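Local coordinates for beta-lactamase-related domain-containing protein (PDB 5TGF) that is of unknown function but, as a member of the serine beta-lactamase-related family, is probably a serine hydrolase, at residues Y55-V63 with I284-W295; L99-T107 with S263-R271. All blocks are in the same frame, centred on the assembly; numbering follows the deposited sequence.

The two contacts form a nested pair: along the chain the order is 55-63, 99-107, 263-271, 284-295, so contact 2 lies inside the loop that contact 1 closes. Their centres are about 15 Å apart, and both reach one antiparallel sheet, in which strands 270-274 and 281-285 are neighbours. There Trp270 N and Ser285 O approach to 2.8 Å, a probable hydrogen bond. Helix 60-74 supplies a second bridge, since Lys61 CD packs 3.4 Å from Tyr265 OH. Contact 2 joins the end of helix 100-103 to the loop before the edge strand; contact 1 holds the putative Ser-x-x-Lys site and contact 2 borders it.

Contact 1 (Y55-V63 with I284-W295); sequences YVASAGKWV and ISSPGWAGAYPW
The turn leading into helix 60-74, with Ser58 and Ala59, and Trp62 of the helix's first turn pack on Ser286, Gly288 and neighbouring residues of the hairpin that joins strands 281-285 and 293-297, a buried contact near the centre of the chain. Ser58 and Lys61 fit the Ser-x-x-Lys pattern of serine beta-lactamases and penicillin-binding proteins, a role not confirmed here. One direct hydrogen bond fixes the backbone: Ser286 OG, held anti to its own backbone N (chi1 -162°), donates to Ser58 O at 2.9 Å, tilted 25° from the carbonyl plane, while Lys61 N reaches the same oxygen from the opposite face. Ser286 CB separately packs on Trp62 CB. Ala59 CA approaches Ser286 O to 3.0 Å, as a CA-H...O contact.

Packing continues on both flanks. Trp62 crosses Ile284 at about a right angle, its CZ2 lying 3.7 Å from Ile284 CG2, whereas Pro294 O and Trp295 CA meet the indole near its plane, at the edge. Towards the loop, Val56 CB sits 3.7 Å from Ala292 CB, and Ala57 CB is 3.6 Å from Trp289 CD1. Gly288 CA approaches both Val56 O and Ser58 N, letting the two backbones lie close.

Two waters complete the interface. One joins Val56 O weakly to Ala290 N, also weakly, and accepts from Ala292 N. The other accepts from Trp289 N at 2.9 Å and is hydrogen-bonded to Ser58 OG, at 2.7 Å; Ser58 N lies 3.4 Å from this water. Ser58 OG and Lys61 NZ are both hydrogen-bonded to Tyr147 OH. The contact brings two backbone N-H groups to one water; as in serine beta-lactamases, those of Ser58 and Trp289 could form an oxyanion hole if Ser58 is the nucleophile.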
loop_
_atom_site.group_PDB
_atom_site.type_symbol
_atom_site.label_atom_id
_atom_site.label_comp_id
_atom_site.label_asym_id
_atom_site.label_seq_id
_atom_site.Cartn_x
_atom_site.Cartn_y
_atom_site.Cartn_z
ATOM N N TYR A 55 3.978 9.507 -9.080
ATOM C CA TYR A 55 4.629 8.341 -8.456
ATOM C C TYR A 55 4.364 8.333 -6.949
ATOM O O TYR A 55 4.789 9.237 -6.246
ATOM C CB TYR A 55 6.121 8.380 -8.714
ATOM C CG TYR A 55 6.445 8.060 -10.151
ATOM C CD1 TYR A 55 6.424 6.748 -10.587
ATOM C CD2 TYR A 55 6.701 9.076 -11.081
ATOM C CE1 TYR A 55 6.611 6.437 -11.934
ATOM C CE2 TYR A 55 6.921 8.769 -12.435
ATOM C CZ TYR A 55 6.825 7.464 -12.841
ATOM O OH TYR A 55 7.056 7.093 -14.151
ATOM N N VAL A 56 3.580 7.369 -6.490
ATOM C CA VAL A 56 3.030 7.406 -5.100
ATOM C C VAL A 56 3.718 6.444 -4.137
ATOM O O VAL A 56 3.321 6.302 -2.946
ATOM C CB VAL A 56 1.521 7.119 -5.081
ATOM C CG1 VAL A 56 0.786 8.213 -5.851
ATOM C CG2 VAL A 56 1.195 5.748 -5.630
ATOM N N ALA A 57 4.777 5.808 -4.615
ATOM C CA ALA A 57 5.614 4.959 -3.754
ATOM C C ALA A 57 4.799 3.903 -3.018
ATOM O O ALA A 57 4.031 3.195 -3.665
ATOM C CB ALA A 57 6.414 5.842 -2.816
ATOM N N SER A 58 4.872 3.834 -1.688
ATOM C CA SER A 58 4.237 2.738 -0.955
ATOM C C SER A 58 2.732 2.753 -0.978
ATOM O O SER A 58 2.131 1.772 -0.552
ATOM C CB SER A 58 4.706 2.676 0.480
ATOM O OG SER A 58 6.085 2.402 0.498
ATOM N N ALA A 59 2.103 3.807 -1.492
ATOM C CA ALA A 59 0.661 3.720 -1.724
ATOM C C ALA A 59 0.297 2.561 -2.640
ATOM O O ALA A 59 -0.805 2.005 -2.540
ATOM C CB ALA A 59 0.078 5.041 -2.205
ATOM N N GLY A 60 1.239 2.149 -3.487
ATOM C CA GLY A 60 1.045 0.976 -4.332
ATOM C C GLY A 60 1.075 -0.389 -3.667
ATOM O O GLY A 60 0.629 -1.357 -4.286
ATOM N N LYS A 61 1.543 -0.498 -2.414
ATOM C CA LYS A 61 1.577 -1.806 -1.743
ATOM C C LYS A 61 0.167 -2.383 -1.623
ATOM O O LYS A 61 -0.026 -3.576 -1.802
ATOM C CB LYS A 61 2.263 -1.740 -0.374
ATOM C CG LYS A 61 3.775 -1.642 -0.434
ATOM C CD LYS A 61 4.414 -1.685 0.961
ATOM C CE LYS A 61 5.935 -1.719 0.920
ATOM N NZ LYS A 61 6.586 -0.460 0.483
ATOM N N TRP A 62 -0.795 -1.518 -1.335
ATOM C CA TRP A 62 -2.201 -1.919 -1.196
ATOM C C TRP A 62 -2.710 -2.489 -2.510
ATOM O O TRP A 62 -3.344 -3.526 -2.542
ATOM C CB TRP A 62 -3.043 -0.724 -0.763
ATOM C CG TRP A 62 -4.368 -1.060 -0.096
ATOM C CD1 TRP A 62 -5.031 -2.288 -0.048
ATOM C CD2 TRP A 62 -5.166 -0.150 0.649
ATOM N NE1 TRP A 62 -6.175 -2.175 0.712
ATOM C CE2 TRP A 62 -6.297 -0.872 1.126
ATOM C CE3 TRP A 62 -5.034 1.199 0.957
ATOM C CZ2 TRP A 62 -7.286 -0.273 1.901
ATOM C CZ3 TRP A 62 -5.981 1.784 1.764
ATOM C CH2 TRP A 62 -7.102 1.036 2.242
ATOM N N VAL A 63 -2.464 -1.762 -3.584
ATOM C CA VAL A 63 -2.854 -2.192 -4.944
ATOM C C VAL A 63 -2.127 -3.474 -5.349
ATOM O O VAL A 63 -2.725 -4.381 -5.913
ATOM C CB VAL A 63 -2.622 -1.077 -5.981
ATOM C CG1 VAL A 63 -3.048 -1.553 -7.378
ATOM C CG2 VAL A 63 -3.353 0.195 -5.565
ATOM N N ILE A 284 -7.708 1.582 7.866
ATOM C CA ILE A 284 -6.649 0.941 7.106
ATOM C C ILE A 284 -6.084 1.969 6.077
ATOM O O ILE A 284 -6.808 2.815 5.520
ATOM C CB ILE A 284 -7.232 -0.282 6.362
ATOM C CG1 ILE A 284 -7.660 -1.372 7.371
ATOM C CG2 ILE A 284 -6.227 -0.881 5.379
ATOM C CD1 ILE A 284 -8.745 -2.249 6.826
ATOM N N SER A 285 -4.774 1.895 5.842
ATOM C CA SER A 285 -4.105 2.824 4.949
ATOM C C SER A 285 -2.883 2.210 4.303
ATOM O O SER A 285 -2.431 1.112 4.678
ATOM C CB SER A 285 -3.665 4.044 5.741
ATOM O OG SER A 285 -2.510 3.678 6.489
ATOM N N SER A 286 -2.343 2.924 3.306
ATOM C CA SER A 286 -1.054 2.581 2.688
ATOM C C SER A 286 -0.264 3.873 2.310
ATOM O O SER A 286 -0.139 4.214 1.131
ATOM C CB SER A 286 -1.272 1.688 1.476
ATOM O OG SER A 286 -0.067 1.004 1.099
ATOM N N PRO A 287 0.267 4.611 3.318
ATOM C CA PRO A 287 0.932 5.867 3.010
ATOM C C PRO A 287 2.236 5.658 2.265
ATOM O O PRO A 287 2.909 4.670 2.491
ATOM C CB PRO A 287 1.222 6.484 4.384
ATOM C CG PRO A 287 0.464 5.655 5.352
ATOM C CD PRO A 287 0.354 4.288 4.743
ATOM N N GLY A 288 2.591 6.598 1.403
ATOM C CA GLY A 288 3.922 6.618 0.779
ATOM C C GLY A 288 4.774 7.708 1.397
ATOM O O GLY A 288 4.240 8.664 1.928
ATOM N N TRP A 289 6.085 7.584 1.271
ATOM C CA TRP A 289 7.009 8.488 1.936
ATOM C C TRP A 289 6.821 9.945 1.483
ATOM O O TRP A 289 7.153 10.868 2.233
ATOM C CB TRP A 289 8.471 8.068 1.728
ATOM C CG TRP A 289 8.960 8.173 0.285
ATOM C CD1 TRP A 289 8.896 7.177 -0.648
ATOM C CD2 TRP A 289 9.603 9.276 -0.364
ATOM N NE1 TRP A 289 9.384 7.602 -1.835
ATOM C CE2 TRP A 289 9.868 8.871 -1.696
ATOM C CE3 TRP A 289 9.950 10.571 0.022
ATOM C CZ2 TRP A 289 10.450 9.717 -2.636
ATOM C CZ3 TRP A 289 10.569 11.416 -0.921
ATOM C CH2 TRP A 289 10.809 10.975 -2.226
ATOM N N ALA A 290 6.381 10.137 0.226
ATOM C CA ALA A 290 6.331 11.454 -0.400
ATOM C C ALA A 290 4.978 12.146 -0.291
ATOM O O ALA A 290 4.781 13.232 -0.887
ATOM C CB ALA A 290 6.761 11.363 -1.876
ATOM N N GLY A 291 4.071 11.587 0.501
ATOM C CA GLY A 291 2.841 12.271 0.866
ATOM C C GLY A 291 1.522 11.653 0.426
ATOM O O GLY A 291 0.486 11.995 0.969
ATOM N N ALA A 292 1.554 10.681 -0.482
ATOM C CA ALA A 292 0.334 10.002 -0.889
ATOM C C ALA A 292 -0.261 9.259 0.326
ATOM O O ALA A 292 0.460 8.516 1.031
ATOM C CB ALA A 292 0.612 9.016 -2.019
ATOM N N TYR A 293 -1.540 9.468 0.575
ATOM C CA TYR A 293 -2.222 8.876 1.739
ATOM C C TYR A 293 -3.627 8.423 1.339
ATOM O O TYR A 293 -4.565 9.250 1.301
ATOM C CB TYR A 293 -2.323 9.880 2.853
ATOM C CG TYR A 293 -2.938 9.297 4.117
ATOM C CD1 TYR A 293 -2.224 8.399 4.919
ATOM C CD2 TYR A 293 -4.176 9.704 4.550
ATOM C CE1 TYR A 293 -2.787 7.874 6.077
ATOM C CE2 TYR A 293 -4.743 9.196 5.694
ATOM C CZ TYR A 293 -4.039 8.285 6.464
ATOM O OH TYR A 293 -4.650 7.772 7.602
ATOM N N PRO A 294 -3.780 7.133 1.077
ATOM C CA PRO A 294 -5.069 6.534 0.931
ATOM C C PRO A 294 -5.564 5.890 2.227
ATOM O O PRO A 294 -4.788 5.238 2.936
ATOM C CB PRO A 294 -4.811 5.479 -0.136
ATOM C CG PRO A 294 -3.398 5.013 0.146
ATOM C CD PRO A 294 -2.699 6.154 0.828
ATOM N N TRP A 295 -6.851 6.014 2.521
ATOM C CA TRP A 295 -7.384 5.339 3.692
ATOM C C TRP A 295 -8.840 4.967 3.580
ATOM O O TRP A 295 -9.606 5.569 2.793
ATOM C CB TRP A 295 -7.161 6.182 4.935
ATOM C CG TRP A 295 -8.183 7.247 5.174
ATOM C CD1 TRP A 295 -9.168 7.224 6.123
ATOM C CD2 TRP A 295 -8.262 8.536 4.550
ATOM N NE1 TRP A 295 -9.919 8.382 6.052
ATOM C CE2 TRP A 295 -9.347 9.230 5.150
ATOM C CE3 TRP A 295 -7.516 9.185 3.552
ATOM C CZ2 TRP A 295 -9.744 10.527 4.745
ATOM C CZ3 TRP A 295 -7.904 10.472 3.144
ATOM C CH2 TRP A 295 -8.992 11.139 3.770
HETATM O O HOH W 1 4.113 8.934 -1.562
HETATM O O HOH W 2 7.024 4.936 0.675
#

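Contact 2 (L99-T107 with S263-R271); sequences LLRQLLSHT and SIYGLGEWR
Part of the Leu-Leu-Ser-His-Thr run that recurs in this family, Leu104, Ser105 and His106 meet Tyr265, Leu267 and Gly268 of the loop leading into edge strand 270-274 of the main sheet. The first segment leaves short helix 100-103 through a type I turn from Leu103 to His106, so the contact joins the end of a helix to the approach of a strand.

A backbone bond crosses the contact. Gly268 N donates to Leu104 O at 2.9 Å, nearly straight at 164° and in the carbonyl plane, and Gly268 takes a positive phi at this point. The same carbonyl lies at the edge of the Tyr265 ring, 3.4 Å from CE2. Beside it, Leu104 CB packs 4.0 Å from Leu267 CD2, a methyl that also lies along Arg101. The guanidinium of Arg101 turns elsewhere, to a salt bridge with Asp80. Ser105 stays close to the helix, its OG donating to Arg101 O at 2.9 Å, while its CB comes 3.4 Å from Gly266 O.

Tyr265 is sandwiched. On one face the edge of His106 forms a T-shaped pair, centroids 4.5 Å apart and planes at 68°, with His106 CD2 lying 3.3 Å above the phenol ring of Tyr265, offset toward its rim; on the opposite face Glu269 O sits above the ring centre. His106 CG lies anti to the carbonyl carbon (chi1 -56°), a setting that swings the imidazole over the phenol. Lys61 of the putative Ser-x-x-Lys site packs against His106 and the hydroxyl end of Tyr265, and Tyr147 meets the imidazole as well, so the contact forms a second shell beside that site. The histidine also makes one polar link to the phenol: His106 NE2 donates a weak hydrogen bond, 3.1 Å long, to Tyr265 OH.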
loop_
_atom_site.group_PDB
_atom_site.type_symbol
_atom_site.label_atom_id
_atom_site.label_comp_id
_atom_site.label_asym_id
_atom_site.label_seq_id
_atom_site.Cartn_x
_atom_site.Cartn_y
_atom_site.Cartn_z
ATOM N N LEU A 99 6.269 -17.990 3.862
ATOM C CA LEU A 99 4.908 -18.005 3.290
ATOM C C LEU A 99 4.582 -16.719 2.548
ATOM O O LEU A 99 5.100 -15.646 2.879
ATOM C CB LEU A 99 3.867 -18.237 4.385
ATOM C CG LEU A 99 4.139 -19.438 5.295
ATOM C CD1 LEU A 99 3.036 -19.593 6.310
ATOM C CD2 LEU A 99 4.286 -20.705 4.465
ATOM N N LEU A 100 3.677 -16.825 1.584
ATOM C CA LEU A 100 3.246 -15.672 0.827
ATOM C C LEU A 100 2.706 -14.550 1.734
ATOM O O LEU A 100 3.032 -13.384 1.538
ATOM C CB LEU A 100 2.210 -16.080 -0.206
ATOM C CG LEU A 100 1.532 -14.964 -0.983
ATOM C CD1 LEU A 100 2.526 -14.129 -1.798
ATOM C CD2 LEU A 100 0.464 -15.580 -1.871
ATOM N N ARG A 101 1.896 -14.905 2.715
ATOM C CA ARG A 101 1.351 -13.909 3.642
ATOM C C ARG A 101 2.458 -13.237 4.471
ATOM O O ARG A 101 2.291 -12.082 4.901
ATOM C CB ARG A 101 0.307 -14.542 4.557
ATOM C CG ARG A 101 0.818 -15.632 5.482
ATOM C CD ARG A 101 -0.284 -16.025 6.467
ATOM N NE ARG A 101 0.079 -17.156 7.291
ATOM C CZ ARG A 101 0.864 -17.119 8.362
ATOM N NH1 ARG A 101 1.380 -15.986 8.819
ATOM N NH2 ARG A 101 1.120 -18.251 8.989
ATOM N N GLN A 102 3.584 -13.928 4.678
ATOM C CA GLN A 102 4.702 -13.347 5.443
ATOM C C GLN A 102 5.464 -12.329 4.607
ATOM O O GLN A 102 5.926 -11.299 5.134
ATOM C CB GLN A 102 5.679 -14.408 5.950
ATOM C CG GLN A 102 5.046 -15.245 7.064
ATOM C CD GLN A 102 5.853 -16.472 7.485
ATOM O OE1 GLN A 102 6.594 -17.062 6.706
ATOM N NE2 GLN A 102 5.633 -16.897 8.713
ATOM N N LEU A 103 5.613 -12.628 3.332
ATOM C CA LEU A 103 6.219 -11.682 2.398
ATOM C C LEU A 103 5.460 -10.351 2.412
ATOM O O LEU A 103 6.060 -9.297 2.488
ATOM C CB LEU A 103 6.269 -12.267 0.959
ATOM C CG LEU A 103 7.152 -13.510 0.747
ATOM C CD1 LEU A 103 6.879 -14.183 -0.599
ATOM C CD2 LEU A 103 8.632 -13.194 0.895
ATOM N N LEU A 104 4.137 -10.420 2.379
ATOM C CA LEU A 104 3.319 -9.226 2.200
ATOM C C LEU A 104 3.015 -8.490 3.509
ATOM O O LEU A 104 2.238 -7.543 3.499
ATOM C CB LEU A 104 2.014 -9.605 1.508
ATOM C CG LEU A 104 2.108 -10.036 0.057
ATOM C CD1 LEU A 104 0.853 -10.756 -0.397
ATOM C CD2 LEU A 104 2.368 -8.849 -0.844
ATOM N N SER A 105 3.496 -9.016 4.641
ATOM C CA SER A 105 3.229 -8.422 5.944
ATOM C C SER A 105 4.504 -7.936 6.624
ATOM O O SER A 105 4.465 -7.554 7.784
ATOM C CB SER A 105 2.516 -9.419 6.845
ATOM O OG SER A 105 3.337 -10.563 7.096
ATOM N N HIS A 106 5.616 -7.882 5.873
ATOM C CA HIS A 106 6.891 -7.442 6.378
ATOM C C HIS A 106 7.427 -8.318 7.517
ATOM O O HIS A 106 8.085 -7.803 8.433
ATOM C CB HIS A 106 6.820 -5.986 6.792
ATOM C CG HIS A 106 6.361 -5.104 5.681
ATOM N ND1 HIS A 106 7.074 -4.985 4.506
ATOM C CD2 HIS A 106 5.223 -4.390 5.509
ATOM C CE1 HIS A 106 6.405 -4.212 3.669
ATOM N NE2 HIS A 106 5.306 -3.806 4.275
ATOM N N THR A 107 6.999 -9.585 7.540
ATOM C CA THR A 107 7.404 -10.501 8.607
ATOM C C THR A 107 8.220 -11.683 8.044
ATOM O O THR A 107 8.447 -12.649 8.750
ATOM C CB THR A 107 6.236 -11.019 9.447
ATOM O OG1 THR A 107 5.265 -11.670 8.611
ATOM C CG2 THR A 107 5.571 -9.889 10.189
ATOM N N SER A 263 -0.778 -5.624 16.102
ATOM C CA SER A 263 -1.357 -6.097 14.848
ATOM C C SER A 263 -1.398 -4.957 13.811
ATOM O O SER A 263 -2.450 -4.624 13.243
ATOM C CB SER A 263 -2.761 -6.642 15.093
ATOM O OG SER A 263 -3.623 -5.657 15.625
ATOM N N ILE A 264 -0.224 -4.400 13.531
ATOM C CA ILE A 264 -0.141 -3.127 12.771
ATOM C C ILE A 264 -0.228 -3.269 11.249
ATOM O O ILE A 264 -0.296 -2.253 10.534
ATOM C CB ILE A 264 1.132 -2.335 13.132
ATOM C CG1 ILE A 264 2.390 -3.158 12.792
ATOM C CG2 ILE A 264 1.036 -1.913 14.604
ATOM C CD1 ILE A 264 3.696 -2.479 13.122
ATOM N N TYR A 265 -0.244 -4.495 10.737
ATOM C CA TYR A 265 -0.183 -4.661 9.272
ATOM C C TYR A 265 -0.973 -5.872 8.834
ATOM O O TYR A 265 -0.980 -6.900 9.517
ATOM C CB TYR A 265 1.288 -4.765 8.806
ATOM C CG TYR A 265 1.590 -4.194 7.447
ATOM C CD1 TYR A 265 1.843 -2.842 7.270
ATOM C CD2 TYR A 265 1.610 -5.019 6.309
ATOM C CE1 TYR A 265 2.146 -2.321 6.025
ATOM C CE2 TYR A 265 1.896 -4.496 5.055
ATOM C CZ TYR A 265 2.162 -3.149 4.918
ATOM O OH TYR A 265 2.494 -2.635 3.662
ATOM N N GLY A 266 -1.591 -5.747 7.665
ATOM C CA GLY A 266 -2.260 -6.826 6.981
ATOM C C GLY A 266 -1.437 -7.308 5.811
ATOM O O GLY A 266 -0.251 -7.654 5.993
ATOM N N LEU A 267 -2.060 -7.419 4.635
ATOM C CA LEU A 267 -1.346 -7.699 3.383
ATOM C C LEU A 267 -1.187 -6.426 2.577
ATOM O O LEU A 267 -2.169 -5.831 2.096
ATOM C CB LEU A 267 -2.086 -8.743 2.547
ATOM C CG LEU A 267 -2.415 -10.046 3.284
ATOM C CD1 LEU A 267 -3.259 -10.955 2.392
ATOM C CD2 LEU A 267 -1.159 -10.793 3.686
ATOM N N GLY A 268 0.023 -5.889 2.569
ATOM C CA GLY A 268 0.304 -4.619 1.875
ATOM C C GLY A 268 -0.443 -3.376 2.356
ATOM O O GLY A 268 -0.650 -2.474 1.585
ATOM N N GLU A 269 -0.856 -3.347 3.619
ATOM C CA GLU A 269 -1.632 -2.259 4.158
ATOM C C GLU A 269 -1.481 -2.208 5.681
ATOM O O GLU A 269 -1.370 -3.275 6.357
ATOM C CB GLU A 269 -3.105 -2.416 3.777
ATOM C CG GLU A 269 -3.771 -3.702 4.287
ATOM C CD GLU A 269 -4.877 -4.203 3.339
ATOM O OE1 GLU A 269 -6.085 -4.011 3.633
ATOM O OE2 GLU A 269 -4.535 -4.729 2.231
ATOM N N TRP A 270 -1.483 -0.991 6.219
ATOM C CA TRP A 270 -1.409 -0.772 7.661
ATOM C C TRP A 270 -2.791 -0.835 8.281
ATOM O O TRP A 270 -3.783 -0.268 7.747
ATOM C CB TRP A 270 -0.798 0.614 8.001
ATOM C CG TRP A 270 0.623 0.833 7.528
ATOM C CD1 TRP A 270 1.028 1.366 6.323
ATOM C CD2 TRP A 270 1.816 0.576 8.261
ATOM N NE1 TRP A 270 2.391 1.366 6.246
ATOM C CE2 TRP A 270 2.899 0.894 7.425
ATOM C CE3 TRP A 270 2.079 -0.004 9.519
ATOM C CZ2 TRP A 270 4.222 0.694 7.810
ATOM C CZ3 TRP A 270 3.416 -0.169 9.910
ATOM C CH2 TRP A 270 4.454 0.172 9.072
ATOM N N ARG A 271 -2.847 -1.505 9.421
ATOM C CA ARG A 271 -3.979 -1.492 10.327
ATOM C C ARG A 271 -3.826 -0.370 11.346
ATOM O O ARG A 271 -3.177 -0.527 12.364
ATOM C CB ARG A 271 -4.105 -2.866 10.986
ATOM C CG ARG A 271 -4.384 -3.995 9.984
ATOM C CD ARG A 271 -4.334 -5.415 10.559
ATOM N NE ARG A 271 -4.698 -5.519 11.979
ATOM C CZ ARG A 271 -5.815 -6.022 12.490
ATOM N NH1 ARG A 271 -6.838 -6.413 11.744
ATOM N NH2 ARG A 271 -5.921 -6.065 13.789
#